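Long-range contacts in FAD-binding oxidoreductase (PDB 7PBG), which oxidises 4-ethylphenol, and is a flavoprotein that dehydrogenates 4-alkylphenols to products such as 4-vinylphenol using a covalently bound FAD: residues Val191-Gly195 / Ile216-Phe220; Ile117-Tyr123 / Ser142-Leu146; Ala409-Tyr413 / Tyr427-Phe431; Glu292-Thr296 / Arg308-Leu313. All blocks are in the same frame, centred on the assembly; numbering follows the deposited sequence.

Contact 1: Val191-Gly195 / Ile216-Phe220; sequences VLRTG and IEGLF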
loop_
_atom_site.group_PDB
_atom_site.type_symbol
_atom_site.label_atom_id
_atom_site.label_comp_id
_atom_site.label_asym_id
_atom_site.label_seq_id
_atom_site.Cartn_x
_atom_site.Cartn_y
_atom_site.Cartn_z
ATOM N N VAL A 191 -21.346 -9.919 -0.099
ATOM C CA VAL A 191 -20.481 -9.192 0.866
ATOM C C VAL A 191 -19.090 -9.822 0.790
ATOM O O VAL A 191 -18.956 -11.076 0.948
ATOM C CB VAL A 191 -21.004 -9.186 2.306
ATOM C CG1 VAL A 191 -20.045 -8.449 3.216
ATOM C CG2 VAL A 191 -22.374 -8.540 2.419
ATOM N N LEU A 192 -18.091 -8.953 0.653
ATOM C CA LEU A 192 -16.661 -9.325 0.643
ATOM C C LEU A 192 -16.016 -8.667 1.861
ATOM O O LEU A 192 -16.256 -7.472 2.106
ATOM C CB LEU A 192 -16.038 -8.786 -0.638
ATOM C CG LEU A 192 -14.507 -8.701 -0.647
ATOM C CD1 LEU A 192 -13.952 -10.105 -0.791
ATOM C CD2 LEU A 192 -14.003 -7.835 -1.815
ATOM N N ARG A 193 -15.198 -9.405 2.588
ATOM C CA ARG A 193 -14.310 -8.851 3.626
ATOM C C ARG A 193 -12.879 -9.036 3.136
ATOM O O ARG A 193 -12.450 -10.206 2.876
ATOM C CB ARG A 193 -14.621 -9.494 4.967
ATOM C CG ARG A 193 -15.962 -9.069 5.551
ATOM C CD ARG A 193 -16.190 -9.635 6.894
ATOM N NE ARG A 193 -17.315 -8.967 7.549
ATOM C CZ ARG A 193 -17.617 -9.058 8.835
ATOM N NH1 ARG A 193 -16.898 -9.818 9.657
ATOM N NH2 ARG A 193 -18.625 -8.334 9.305
ATOM N N THR A 194 -12.152 -7.922 3.024
ATOM C CA THR A 194 -10.812 -7.913 2.391
ATOM C C THR A 194 -9.817 -8.479 3.401
ATOM O O THR A 194 -10.073 -8.437 4.642
ATOM C CB THR A 194 -10.389 -6.535 1.904
ATOM O OG1 THR A 194 -10.320 -5.679 3.049
ATOM C CG2 THR A 194 -11.347 -6.023 0.861
ATOM N N GLY A 195 -8.762 -9.029 2.891
ATOM C CA GLY A 195 -7.593 -9.407 3.707
ATOM C C GLY A 195 -7.944 -10.474 4.717
ATOM O O GLY A 195 -8.625 -11.476 4.381
ATOM N N ILE A 216 -6.324 -6.510 -2.718
ATOM C CA ILE A 216 -7.342 -5.886 -3.618
ATOM C C ILE A 216 -8.016 -4.662 -2.969
ATOM O O ILE A 216 -8.886 -4.094 -3.604
ATOM C CB ILE A 216 -8.389 -6.919 -4.060
ATOM C CG1 ILE A 216 -9.175 -7.494 -2.881
ATOM C CG2 ILE A 216 -7.699 -7.989 -4.880
ATOM C CD1 ILE A 216 -10.332 -8.385 -3.281
ATOM N N GLU A 217 -7.598 -4.193 -1.796
ATOM C CA GLU A 217 -8.269 -2.966 -1.256
ATOM C C GLU A 217 -8.036 -1.773 -2.201
ATOM O O GLU A 217 -8.927 -0.893 -2.267
ATOM C CB GLU A 217 -7.770 -2.596 0.135
ATOM C CG GLU A 217 -8.364 -3.508 1.199
ATOM C CD GLU A 217 -7.929 -3.285 2.632
ATOM O OE1 GLU A 217 -7.298 -2.212 2.933
ATOM O OE2 GLU A 217 -8.297 -4.147 3.470
ATOM N N GLY A 218 -6.886 -1.716 -2.890
ATOM C CA GLY A 218 -6.583 -0.644 -3.842
ATOM C C GLY A 218 -7.535 -0.652 -5.021
ATOM O O GLY A 218 -7.705 0.427 -5.658
ATOM N N LEU A 219 -8.193 -1.790 -5.327
ATOM C CA LEU A 219 -9.199 -1.812 -6.417
ATOM C C LEU A 219 -10.377 -0.908 -6.079
ATOM O O LEU A 219 -11.056 -0.474 -7.001
ATOM C CB LEU A 219 -9.753 -3.211 -6.618
ATOM C CG LEU A 219 -8.849 -4.216 -7.286
ATOM C CD1 LEU A 219 -9.697 -5.419 -7.662
ATOM C CD2 LEU A 219 -8.196 -3.607 -8.493
ATOM N N PHE A 220 -10.657 -0.680 -4.806
ATOM C CA PHE A 220 -11.855 0.095 -4.400
ATOM C C PHE A 220 -11.521 1.585 -4.281
ATOM O O PHE A 220 -12.378 2.355 -3.765
ATOM C CB PHE A 220 -12.437 -0.489 -3.115
ATOM C CG PHE A 220 -12.873 -1.909 -3.314
ATOM C CD1 PHE A 220 -13.929 -2.223 -4.153
ATOM C CD2 PHE A 220 -12.105 -2.941 -2.794
ATOM C CE1 PHE A 220 -14.264 -3.545 -4.389
ATOM C CE2 PHE A 220 -12.485 -4.258 -2.976
ATOM C CZ PHE A 220 -13.541 -4.565 -3.806
#

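Contact 2: Ile117-Tyr123 / Ser142-Leu146; sequences INEKLAY and SGAKL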
loop_
_atom_site.group_PDB
_atom_site.type_symbol
_atom_site.label_atom_id
_atom_site.label_comp_id
_atom_site.label_asym_id
_atom_site.label_seq_id
_atom_site.Cartn_x
_atom_site.Cartn_y
_atom_site.Cartn_z
ATOM N N ILE A 117 -12.240 1.334 18.973
ATOM C CA ILE A 117 -11.013 2.145 19.173
ATOM C C ILE A 117 -10.071 1.265 19.990
ATOM O O ILE A 117 -10.219 1.130 21.210
ATOM C CB ILE A 117 -11.304 3.468 19.851
ATOM C CG1 ILE A 117 -12.300 4.313 19.054
ATOM C CG2 ILE A 117 -10.021 4.229 20.141
ATOM C CD1 ILE A 117 -12.886 5.397 19.902
ATOM N N ASN A 118 -9.152 0.640 19.282
ATOM C CA ASN A 118 -8.232 -0.328 19.909
ATOM C C ASN A 118 -6.966 0.443 20.270
ATOM O O ASN A 118 -6.141 0.735 19.349
ATOM C CB ASN A 118 -8.014 -1.501 18.964
ATOM C CG ASN A 118 -7.268 -2.638 19.626
ATOM O OD1 ASN A 118 -6.297 -2.418 20.366
ATOM N ND2 ASN A 118 -7.735 -3.853 19.367
ATOM N N GLU A 119 -6.754 0.704 21.551
ATOM C CA GLU A 119 -5.536 1.460 21.937
ATOM C C GLU A 119 -4.266 0.594 21.765
ATOM O O GLU A 119 -3.282 1.109 21.261
ATOM C CB GLU A 119 -5.647 1.924 23.377
ATOM C CG GLU A 119 -4.488 2.815 23.776
ATOM C CD GLU A 119 -4.714 3.506 25.114
ATOM O OE1 GLU A 119 -5.620 3.037 25.889
ATOM O OE2 GLU A 119 -4.027 4.536 25.351
ATOM N N LYS A 120 -4.272 -0.654 22.247
ATOM C CA LYS A 120 -3.070 -1.517 22.287
ATOM C C LYS A 120 -2.504 -1.670 20.868
ATOM O O LYS A 120 -1.307 -1.751 20.749
ATOM C CB LYS A 120 -3.425 -2.897 22.852
ATOM C CG LYS A 120 -2.236 -3.847 22.983
ATOM C CD LYS A 120 -2.562 -5.101 23.777
ATOM C CE LYS A 120 -1.335 -5.974 23.965
ATOM N NZ LYS A 120 -1.593 -7.153 24.825
ATOM N N LEU A 121 -3.369 -1.842 19.861
ATOM C CA LEU A 121 -2.943 -2.093 18.471
ATOM C C LEU A 121 -3.235 -0.844 17.615
ATOM O O LEU A 121 -3.065 -0.920 16.401
ATOM C CB LEU A 121 -3.666 -3.333 17.953
ATOM C CG LEU A 121 -3.304 -4.609 18.717
ATOM C CD1 LEU A 121 -3.975 -5.823 18.098
ATOM C CD2 LEU A 121 -1.804 -4.802 18.780
ATOM N N ALA A 122 -3.619 0.268 18.230
ATOM C CA ALA A 122 -3.664 1.619 17.609
ATOM C C ALA A 122 -4.444 1.622 16.307
ATOM O O ALA A 122 -3.845 1.894 15.230
ATOM C CB ALA A 122 -2.292 2.129 17.354
ATOM N N TYR A 123 -5.697 1.227 16.348
ATOM C CA TYR A 123 -6.586 1.370 15.167
ATOM C C TYR A 123 -8.009 1.704 15.597
ATOM O O TYR A 123 -8.392 1.437 16.713
ATOM C CB TYR A 123 -6.534 0.155 14.264
ATOM C CG TYR A 123 -7.172 -1.093 14.803
ATOM C CD1 TYR A 123 -8.521 -1.351 14.644
ATOM C CD2 TYR A 123 -6.440 -2.017 15.515
ATOM C CE1 TYR A 123 -9.124 -2.504 15.143
ATOM C CE2 TYR A 123 -7.008 -3.182 15.985
ATOM C CZ TYR A 123 -8.358 -3.437 15.809
ATOM O OH TYR A 123 -8.932 -4.584 16.303
ATOM N N SER A 142 -12.650 8.207 24.710
ATOM C CA SER A 142 -12.215 6.813 25.028
ATOM C C SER A 142 -11.016 6.815 25.982
ATOM O O SER A 142 -10.800 5.765 26.642
ATOM C CB SER A 142 -11.883 6.027 23.785
ATOM O OG SER A 142 -10.576 6.348 23.297
ATOM N N GLY A 143 -10.264 7.925 26.046
ATOM C CA GLY A 143 -9.013 7.958 26.804
ATOM C C GLY A 143 -7.859 7.381 25.994
ATOM O O GLY A 143 -6.732 7.460 26.476
ATOM N N ALA A 144 -8.105 6.781 24.837
ATOM C CA ALA A 144 -7.015 6.097 24.079
ATOM C C ALA A 144 -5.968 7.132 23.608
ATOM O O ALA A 144 -6.349 8.196 23.082
ATOM C CB ALA A 144 -7.612 5.318 22.938
ATOM N N LYS A 145 -4.676 6.856 23.785
ATOM C CA LYS A 145 -3.575 7.775 23.402
ATOM C C LYS A 145 -3.224 7.575 21.920
ATOM O O LYS A 145 -2.107 7.160 21.572
ATOM C CB LYS A 145 -2.363 7.583 24.318
ATOM C CG LYS A 145 -2.685 7.739 25.804
ATOM C CD LYS A 145 -3.427 9.001 26.143
ATOM C CE LYS A 145 -3.531 9.258 27.637
ATOM N NZ LYS A 145 -4.930 9.145 28.132
ATOM N N LEU A 146 -4.180 7.935 21.082
ATOM C CA LEU A 146 -4.119 7.799 19.616
ATOM C C LEU A 146 -4.538 9.123 19.001
ATOM O O LEU A 146 -5.364 9.841 19.587
ATOM C CB LEU A 146 -5.087 6.706 19.163
ATOM C CG LEU A 146 -4.862 5.287 19.694
ATOM C CD1 LEU A 146 -5.954 4.430 19.118
ATOM C CD2 LEU A 146 -3.499 4.752 19.348
#

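Contact 3: Ala409-Tyr413 / Tyr427-Phe431; sequences AAKQY and YLAQF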
loop_
_atom_site.group_PDB
_atom_site.type_symbol
_atom_site.label_atom_id
_atom_site.label_comp_id
_atom_site.label_asym_id
_atom_site.label_seq_id
_atom_site.Cartn_x
_atom_site.Cartn_y
_atom_site.Cartn_z
ATOM N N ALA A 409 8.427 23.455 -10.286
ATOM C CA ALA A 409 7.370 23.983 -9.399
ATOM C C ALA A 409 7.104 25.426 -9.816
ATOM O O ALA A 409 5.944 25.764 -10.021
ATOM C CB ALA A 409 7.748 23.884 -7.942
ATOM N N ALA A 410 8.162 26.247 -9.932
ATOM C CA ALA A 410 8.029 27.683 -10.270
ATOM C C ALA A 410 7.402 27.835 -11.645
ATOM O O ALA A 410 6.613 28.742 -11.815
ATOM C CB ALA A 410 9.356 28.380 -10.179
ATOM N N LYS A 411 7.730 26.967 -12.592
ATOM C CA LYS A 411 7.153 27.090 -13.950
ATOM C C LYS A 411 5.671 26.759 -13.874
ATOM O O LYS A 411 4.861 27.504 -14.481
ATOM C CB LYS A 411 7.846 26.219 -15.005
ATOM N N GLN A 412 5.298 25.683 -13.184
ATOM C CA GLN A 412 3.881 25.347 -12.958
ATOM C C GLN A 412 3.165 26.533 -12.321
ATOM O O GLN A 412 2.079 26.897 -12.797
ATOM C CB GLN A 412 3.739 24.142 -12.045
ATOM C CG GLN A 412 3.994 22.850 -12.768
ATOM C CD GLN A 412 3.215 21.749 -12.098
ATOM O OE1 GLN A 412 1.992 21.633 -12.271
ATOM N NE2 GLN A 412 3.922 20.963 -11.315
ATOM N N TYR A 413 3.740 27.128 -11.280
ATOM C CA TYR A 413 3.128 28.309 -10.625
ATOM C C TYR A 413 2.909 29.431 -11.639
ATOM O O TYR A 413 1.783 29.950 -11.726
ATOM C CB TYR A 413 3.985 28.862 -9.488
ATOM C CG TYR A 413 3.331 29.969 -8.699
ATOM C CD1 TYR A 413 2.172 29.717 -8.005
ATOM C CD2 TYR A 413 3.838 31.263 -8.635
ATOM C CE1 TYR A 413 1.540 30.677 -7.222
ATOM C CE2 TYR A 413 3.199 32.245 -7.866
ATOM C CZ TYR A 413 2.063 31.946 -7.124
ATOM O OH TYR A 413 1.399 32.841 -6.287
ATOM N N TYR A 427 -6.389 32.082 -7.872
ATOM C CA TYR A 427 -5.493 30.900 -7.800
ATOM C C TYR A 427 -4.917 30.752 -6.417
ATOM O O TYR A 427 -4.064 31.538 -6.036
ATOM C CB TYR A 427 -4.380 31.087 -8.831
ATOM C CG TYR A 427 -3.292 30.061 -8.845
ATOM C CD1 TYR A 427 -3.484 28.737 -8.439
ATOM C CD2 TYR A 427 -2.059 30.425 -9.349
ATOM C CE1 TYR A 427 -2.452 27.816 -8.455
ATOM C CE2 TYR A 427 -1.035 29.508 -9.405
ATOM C CZ TYR A 427 -1.232 28.206 -8.986
ATOM O OH TYR A 427 -0.161 27.378 -9.096
ATOM N N LEU A 428 -5.399 29.760 -5.689
ATOM C CA LEU A 428 -4.854 29.368 -4.389
ATOM C C LEU A 428 -3.965 28.157 -4.661
ATOM O O LEU A 428 -4.408 27.222 -5.340
ATOM C CB LEU A 428 -5.994 29.059 -3.425
ATOM C CG LEU A 428 -6.696 30.294 -2.860
ATOM C CD1 LEU A 428 -7.339 31.157 -3.939
ATOM C CD2 LEU A 428 -7.730 29.839 -1.847
ATOM N N ALA A 429 -2.730 28.220 -4.205
ATOM C CA ALA A 429 -1.712 27.248 -4.637
ATOM C C ALA A 429 -1.121 26.598 -3.409
ATOM O O ALA A 429 -0.816 27.308 -2.417
ATOM C CB ALA A 429 -0.654 27.906 -5.481
ATOM N N GLN A 430 -0.968 25.284 -3.461
ATOM C CA GLN A 430 -0.129 24.599 -2.467
ATOM C C GLN A 430 0.820 23.685 -3.245
ATOM O O GLN A 430 0.412 23.078 -4.240
ATOM C CB GLN A 430 -1.084 23.965 -1.474
ATOM C CG GLN A 430 -0.430 23.270 -0.295
ATOM C CD GLN A 430 -1.464 23.206 0.796
ATOM O OE1 GLN A 430 -1.773 24.208 1.454
ATOM N NE2 GLN A 430 -2.096 22.062 0.918
ATOM N N PHE A 431 2.038 23.574 -2.775
ATOM C CA PHE A 431 2.971 22.551 -3.294
ATOM C C PHE A 431 3.375 21.694 -2.113
ATOM O O PHE A 431 3.553 22.204 -1.024
ATOM C CB PHE A 431 4.197 23.161 -3.948
ATOM C CG PHE A 431 3.956 23.821 -5.275
ATOM C CD1 PHE A 431 4.138 23.125 -6.468
ATOM C CD2 PHE A 431 3.467 25.104 -5.310
ATOM C CE1 PHE A 431 3.883 23.752 -7.675
ATOM C CE2 PHE A 431 3.204 25.720 -6.521
ATOM C CZ PHE A 431 3.434 25.050 -7.700
#

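Contact 4: Glu292-Thr296 / Arg308-Leu313; sequences EEWQT and RMVDEL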
loop_
_atom_site.group_PDB
_atom_site.type_symbol
_atom_site.label_atom_id
_atom_site.label_comp_id
_atom_site.label_asym_id
_atom_site.label_seq_id
_atom_site.Cartn_x
_atom_site.Cartn_y
_atom_site.Cartn_z
ATOM N N GLU A 292 -12.211 41.412 -0.911
ATOM C CA GLU A 292 -12.370 42.889 -0.978
ATOM C C GLU A 292 -11.532 43.560 0.114
ATOM O O GLU A 292 -11.294 44.809 -0.009
ATOM C CB GLU A 292 -13.836 43.259 -0.884
ATOM C CG GLU A 292 -14.538 42.981 -2.207
ATOM C CD GLU A 292 -15.999 43.381 -2.204
ATOM O OE1 GLU A 292 -16.449 43.832 -3.277
ATOM O OE2 GLU A 292 -16.681 43.274 -1.123
ATOM N N GLU A 293 -11.083 42.820 1.132
ATOM C CA GLU A 293 -10.208 43.441 2.172
ATOM C C GLU A 293 -8.903 43.858 1.513
ATOM O O GLU A 293 -8.195 44.761 2.045
ATOM C CB GLU A 293 -9.978 42.513 3.359
ATOM C CG GLU A 293 -11.244 42.224 4.155
ATOM C CD GLU A 293 -11.065 41.258 5.306
ATOM O OE1 GLU A 293 -11.832 40.291 5.422
ATOM O OE2 GLU A 293 -10.202 41.536 6.169
ATOM N N TRP A 294 -8.568 43.251 0.379
ATOM C CA TRP A 294 -7.276 43.465 -0.309
ATOM C C TRP A 294 -7.449 44.235 -1.615
ATOM O O TRP A 294 -6.501 44.990 -1.957
ATOM C CB TRP A 294 -6.598 42.113 -0.578
ATOM C CG TRP A 294 -6.654 41.263 0.648
ATOM C CD1 TRP A 294 -7.428 40.165 0.876
ATOM C CD2 TRP A 294 -5.956 41.528 1.874
ATOM N NE1 TRP A 294 -7.218 39.688 2.129
ATOM C CE2 TRP A 294 -6.336 40.516 2.770
ATOM C CE3 TRP A 294 -5.050 42.500 2.282
ATOM C CZ2 TRP A 294 -5.828 40.447 4.057
ATOM C CZ3 TRP A 294 -4.578 42.458 3.572
ATOM C CH2 TRP A 294 -4.955 41.440 4.448
ATOM N N GLN A 295 -8.530 44.012 -2.334
ATOM C CA GLN A 295 -8.687 44.571 -3.675
ATOM C C GLN A 295 -10.165 44.645 -4.007
ATOM O O GLN A 295 -10.829 43.618 -3.922
ATOM C CB GLN A 295 -7.896 43.761 -4.703
ATOM C CG GLN A 295 -8.270 44.118 -6.126
ATOM C CD GLN A 295 -7.357 43.442 -7.116
ATOM O OE1 GLN A 295 -6.157 43.315 -6.868
ATOM N NE2 GLN A 295 -7.943 42.984 -8.223
ATOM N N THR A 296 -10.659 45.848 -4.316
ATOM C CA THR A 296 -12.088 46.035 -4.680
ATOM C C THR A 296 -12.317 45.740 -6.159
ATOM O O THR A 296 -13.481 45.350 -6.487
ATOM C CB THR A 296 -12.622 47.429 -4.301
ATOM O OG1 THR A 296 -11.760 48.438 -4.817
ATOM C CG2 THR A 296 -12.703 47.640 -2.807
ATOM N N ARG A 308 -0.031 43.579 -0.210
ATOM C CA ARG A 308 -0.860 44.040 0.940
ATOM C C ARG A 308 -1.173 42.848 1.863
ATOM O O ARG A 308 -1.079 42.965 3.103
ATOM C CB ARG A 308 -2.160 44.729 0.503
ATOM C CG ARG A 308 -1.948 46.076 -0.159
ATOM C CD ARG A 308 -3.276 46.796 -0.290
ATOM N NE ARG A 308 -4.059 46.396 -1.439
ATOM C CZ ARG A 308 -3.865 46.785 -2.685
ATOM N NH1 ARG A 308 -2.875 47.624 -2.952
ATOM N NH2 ARG A 308 -4.682 46.366 -3.657
ATOM N N MET A 309 -1.558 41.696 1.311
ATOM C CA MET A 309 -1.791 40.458 2.093
ATOM C C MET A 309 -0.525 40.117 2.894
ATOM O O MET A 309 -0.627 39.892 4.109
ATOM C CB MET A 309 -2.175 39.291 1.198
ATOM C CG MET A 309 -3.402 39.537 0.379
ATOM S SD MET A 309 -3.630 38.176 -0.764
ATOM C CE MET A 309 -4.767 38.881 -1.955
ATOM N N VAL A 310 0.624 40.042 2.213
ATOM C CA VAL A 310 1.896 39.682 2.880
ATOM C C VAL A 310 2.115 40.639 4.042
ATOM O O VAL A 310 2.465 40.158 5.138
ATOM C CB VAL A 310 3.105 39.676 1.922
ATOM C CG1 VAL A 310 4.386 39.531 2.716
ATOM C CG2 VAL A 310 2.901 38.597 0.888
ATOM N N ASP A 311 2.019 41.941 3.792
ATOM C CA ASP A 311 2.514 42.954 4.757
ATOM C C ASP A 311 1.548 43.054 5.926
ATOM O O ASP A 311 1.978 43.130 7.058
ATOM C CB ASP A 311 2.645 44.332 4.111
ATOM C CG ASP A 311 3.695 44.381 3.013
ATOM O OD1 ASP A 311 4.563 43.462 2.993
ATOM O OD2 ASP A 311 3.675 45.357 2.221
ATOM N N GLU A 312 0.279 42.994 5.655
ATOM C CA GLU A 312 -0.747 43.267 6.698
ATOM C C GLU A 312 -1.001 42.001 7.508
ATOM O O GLU A 312 -1.232 42.105 8.676
ATOM C CB GLU A 312 -1.988 43.871 6.037
ATOM C CG GLU A 312 -1.699 45.242 5.457
ATOM C CD GLU A 312 -2.872 45.867 4.731
ATOM O OE1 GLU A 312 -2.618 46.716 3.871
ATOM O OE2 GLU A 312 -4.031 45.414 4.979
ATOM N N LEU A 313 -1.038 40.829 6.885
ATOM C CA LEU A 313 -1.140 39.537 7.619
ATOM C C LEU A 313 0.184 39.225 8.299
ATOM O O LEU A 313 0.180 38.440 9.251
ATOM C CB LEU A 313 -1.528 38.437 6.654
ATOM C CG LEU A 313 -2.874 38.600 5.968
ATOM C CD1 LEU A 313 -3.103 37.493 4.978
ATOM C CD2 LEU A 313 -3.981 38.566 7.031
#

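Contact 1: Val191-Gly195 / Ile216-Phe220
Thr194, Leu192 and Glu217 carry most of this buried contact. Thr194, just past strand 191-193, donates its hydroxyl to the carboxylate of Glu217, with OG1 of Thr194 2.6 Å from OE2 of Glu217. Glu217 also forms a salt bridge with Arg179 and accepts from the backbone N of Gly181, so the buried charge is compensated. Two residues back, Leu192 points the same way, as alternate residues of a strand do, and adds an apolar patch: its CD2 lies 4.0 Å from CD1 of Ile216 and 3.9 Å from CZ of Phe220. The 3-10 turn 217-220 lets Glu217 and Phe220 both reach the strand end. Strand 191-193 pairs antiparallel with strand 179-186, on whose Met182 and Val184 Phe220 also packs, while Asn493 and Gln497 of the second subunit hydrogen-bond to the backbone of 191-195. The 216-220 segment thus packs on one face of this strand pair, shortly before strand 226-237, which pairs with 179-186.

Contact 2: Ile117-Tyr123 / Ser142-Leu146
Ile117, near the end of strand 114-118, turns its side chain to the other segment: its CG2 lies 3.8 Å from CB of Ala144 and 4.2 Å from CD1 of Leu146. Asn118 points away and works within its own turn, its OD1 accepting from N of Leu121 at 3.0 Å in an Asx motif; its carbonyl O still rests 3.7 Å from CD1 of Leu146. Glu119 makes the polar link. Its OE2 accepts from the backbone N of Lys145 at 2.9 Å. Lys120 and Leu121 round the turn facing away: Lys120 forms a salt bridge with Glu260 of the second subunit and Leu121 packs on its Pro404. Ala122, at positive phi, brings its CB to 3.5 Å from CD2 of Leu146, and Tyr123 begins the partner strand 123-126. On the other side, Gly143, also at positive phi, is the first residue after helix 132-142 to leave helical geometry, and Lys145 centres an inverse gamma turn leading into Leu146, the residue with most surface covered here. Ala122 and Tyr123 both face Asn118, so the arrangement is a beta hairpin closed by a G1 beta bulge, packed against the exit of the helix that follows it.

Contact 3: Ala409-Tyr413 / Tyr427-Phe431
Tyr427 opens the strand side of this buried contact. Its ring lies obliquely beside that of Tyr413, planes at 36° and centroids 5.4 Å apart, with CE2 of Tyr427 3.5 Å from CD1 of Tyr413; its hydroxyl hydrogen-bonds to His440. Leu428 turns to the other face of the sheet, against helix 281-288. Ala429 is small enough to let the Tyr413 ring in, its CB 3.9 Å from CE1 of Tyr413 at the ring edge. Gln430 again faces away from the helix, and Phe431 closes the row: its CE1 is 3.9 Å from CB of Ala409, its CZ 4.2 Å from CB of Tyr413. Segment 409-413 of the helix runs nearly antiparallel to strand segment 427-431, their axes at 167° and 10.6 Å apart at closest approach, a gap the aromatic rings fill. No hydrogen bond joins the two segments. Their polar ends are met elsewhere, Gln412 by His440 and the Tyr413 hydroxyl by Asn280, which implies that helix and sheet are held here by apolar and aromatic packing.

Contact 4: Glu292-Thr296 / Arg308-Leu313
A single carbonyl takes two hydrogen bonds from one guanidinium: O of Trp294 accepts from NE of Arg308 at 2.9 Å and from NH2 of Arg308 at 2.8 Å. This fork fixes the backbone of the 292-296 loop beside the helix just where the Trp294 side chain turns in. Trp294, by far the most heavily covered residue, lays its indole along the helix with Met309 over one face. CG of Met309 makes a CH-pi contact and sits 3.6 Å from CD2 of Trp294, while the sulfur completes a Met-aromatic contact. Further along, CH2 of Trp294 lies 3.8 Å from CG of Leu313, one helical turn after Met309, and OE2 of Glu312 comes to 3.3 Å from CZ3 of Trp294. The indole NE1 is bound by Ser289, and Gln295 hydrogen-bonds to Thr302. The loop thus folds back on helix 303-313, the next helix in the chain; Met309 and Leu313 also pack on the preceding helix 281-288, and Arg363 of helix 363-375 touches both Trp294 and Leu313.

Overall arrangement
The four contacts follow one another along the chain without touching, in the order 2, 1, 4, 3. Contacts 1 and 2 have centres 24 Å apart, reach the same antiparallel sheet and both meet the second subunit. Contacts 3 and 4 lie together elsewhere, centres 20 Å and nearest atoms about 8 Å apart; helix 281-288 packs on the helix of contact 4 and on the far face of the strand of contact 3. FAD lies between contacts 1 and 3: the side chain of Phe220 is about 7 Å from the cofactor, that of Ala429 about 13 Å, and that of Tyr427 about 10 Å from that of His395, the covalent attachment. Contacts 2 and 4 are away from it.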